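Local structure of trypsin-resistant surface T6 protein (Streptococcus pyogenes serotype M6, 4P0D) at residues 324-328 against 329-333. The protein probably serves as the repeating backbone subunit of the sortase-assembled pili on the surface of this Gram-positive bacterium. The protein carries 1 engineered substitution. Residues are numbered along the deposited sequence; the frame is centred on the assembly and turned at random.
Sequences RKVDS and VSKTP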
loop_
_atom_site.group_PDB
_atom_site.type_symbol
_atom_site.label_atom_id
_atom_site.label_comp_id
_atom_site.label_asym_id
_atom_site.label_seq_id
_atom_site.Cartn_x
_atom_site.Cartn_y
_atom_site.Cartn_z
ATOM N N ARG A 324 -35.347 15.400 -6.755
ATOM C CA ARG A 324 -35.908 16.669 -7.165
ATOM C C ARG A 324 -37.276 16.870 -6.530
ATOM O O ARG A 324 -38.091 15.941 -6.473
ATOM C CB ARG A 324 -35.992 16.762 -8.683
ATOM C CG ARG A 324 -36.228 18.178 -9.174
ATOM C CD ARG A 324 -36.406 18.213 -10.680
ATOM N NE ARG A 324 -36.000 19.504 -11.217
ATOM C CZ ARG A 324 -36.121 19.862 -12.494
ATOM N NH1 ARG A 324 -36.642 19.020 -13.393
ATOM N NH2 ARG A 324 -35.717 21.069 -12.877
ATOM N N LYS A 325 -37.503 18.095 -6.053
ATOM C CA LYS A 325 -38.756 18.490 -5.443
ATOM C C LYS A 325 -39.594 19.290 -6.433
ATOM O O LYS A 325 -39.112 20.285 -6.972
ATOM C CB LYS A 325 -38.466 19.349 -4.214
ATOM C CG LYS A 325 -39.666 19.587 -3.320
ATOM C CD LYS A 325 -40.351 18.264 -2.980
ATOM C CE LYS A 325 -41.479 18.459 -1.991
ATOM N NZ LYS A 325 -42.613 19.182 -2.612
ATOM N N VAL A 326 -40.845 18.873 -6.655
ATOM C CA VAL A 326 -41.712 19.561 -7.620
ATOM C C VAL A 326 -43.139 19.737 -7.104
ATOM O O VAL A 326 -43.555 19.069 -6.155
ATOM C CB VAL A 326 -41.766 18.820 -8.973
ATOM C CG1 VAL A 326 -40.374 18.686 -9.572
ATOM C CG2 VAL A 326 -42.438 17.454 -8.847
ATOM N N ASP A 327 -43.872 20.654 -7.746
ATOM C CA ASP A 327 -45.307 20.842 -7.509
ATOM C C ASP A 327 -46.057 19.620 -8.028
ATOM O O ASP A 327 -45.824 19.153 -9.157
ATOM C CB ASP A 327 -45.772 22.103 -8.231
ATOM C CG ASP A 327 -47.280 22.316 -8.143
ATOM O OD1 ASP A 327 -48.041 21.623 -8.875
ATOM O OD2 ASP A 327 -47.694 23.188 -7.356
ATOM N N SER A 328 -46.963 19.092 -7.217
ATOM C CA SER A 328 -47.638 17.834 -7.555
ATOM C C SER A 328 -48.429 17.851 -8.885
ATOM O O SER A 328 -48.648 16.794 -9.484
ATOM C CB SER A 328 -48.581 17.432 -6.425
ATOM O OG SER A 328 -49.577 18.425 -6.249
ATOM N N VAL A 329 -48.878 19.029 -9.322
ATOM C CA VAL A 329 -49.652 19.150 -10.575
ATOM C C VAL A 329 -48.822 19.661 -11.744
ATOM O O VAL A 329 -48.763 19.030 -12.800
ATOM C CB VAL A 329 -50.842 20.111 -10.389
ATOM C CG1 VAL A 329 -51.566 20.338 -11.715
ATOM C CG2 VAL A 329 -51.788 19.568 -9.326
ATOM N N SER A 330 -48.209 20.824 -11.561
ATOM C CA SER A 330 -47.441 21.471 -12.623
ATOM C C SER A 330 -46.074 20.827 -12.894
ATOM O O SER A 330 -45.465 21.073 -13.942
ATOM C CB SER A 330 -47.219 22.929 -12.255
ATOM O OG SER A 330 -46.449 23.030 -11.078
ATOM N N LYS A 331 -45.595 20.031 -11.934
ATOM C CA LYS A 331 -44.255 19.431 -11.946
ATOM C C LYS A 331 -43.116 20.440 -12.028
ATOM O O LYS A 331 -41.978 20.069 -12.303
ATOM C CB LYS A 331 -44.108 18.375 -13.055
ATOM C CG LYS A 331 -45.095 17.216 -12.991
ATOM C CD LYS A 331 -45.363 16.740 -11.564
ATOM C CE LYS A 331 -46.192 15.470 -11.550
ATOM N NZ LYS A 331 -47.383 15.571 -12.434
ATOM N N THR A 332 -43.395 21.708 -11.758
ATOM C CA THR A 332 -42.348 22.701 -11.783
ATOM C C THR A 332 -41.539 22.573 -10.484
ATOM O O THR A 332 -42.108 22.268 -9.423
ATOM C CB THR A 332 -42.923 24.108 -11.947
ATOM O OG1 THR A 332 -43.693 24.441 -10.796
ATOM C CG2 THR A 332 -43.802 24.207 -13.217
ATOM N N PRO A 333 -40.214 22.780 -10.565
ATOM C CA PRO A 333 -39.305 22.576 -9.429
ATOM C C PRO A 333 -39.529 23.573 -8.308
ATOM O O PRO A 333 -39.847 24.719 -8.581
ATOM C CB PRO A 333 -37.919 22.785 -10.041
ATOM C CG PRO A 333 -38.158 23.648 -11.234
ATOM C CD PRO A 333 -39.487 23.205 -11.776
#
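With its CG turned anti to the backbone N (chi1 175°), Asp327 directs its carboxylate to the turn that follows, where OD1 meets the backbone N-H groups of Val329 and Ser330. This is an Asx motif, closing the turn at the end of strand 320-327 in the prealbumin-like domain. Asp327 OD1 lies 2.8 Å from Val329 N and 2.8 Å from Ser330 N, the latter bond the straighter (161° at the hydrogen). The two donors reach the anti side of OD1 from opposite faces of the carboxylate plane, a grip that limits its rotation; Asp327 OD2 is hydrogen-bonded to Tyr381 OH. The main chain completes the motif: Lys331 N donates to Asp327 O at 2.9 Å, and Lys331, with a left-handed backbone, completes the reversal begun at Ser328. Asp327 N then hydrogen-bonds to Thr332 O (2.9 Å), and Val326 bridges Pro333. Two residues before Asp327 in the same strand, Lys325 NZ is joined covalently to Asn479 CG, an isopeptide bond. Next to the Val326-Pro333 bridge, the extended Arg324 chain runs alongside the Pro333 ring, Arg324 NH2 lying 3.9 Å from Pro333 CG, while Arg324 NE hydrogen-bonds to Asn357 O. On the turn itself, bends at chi2 and chi4 fold the Lys331 chain back: Lys331 CD packs 3.4 Å from Asp327 O, and Lys331 NZ makes a weak hydrogen bond with Ser328 O at 3.4 Å.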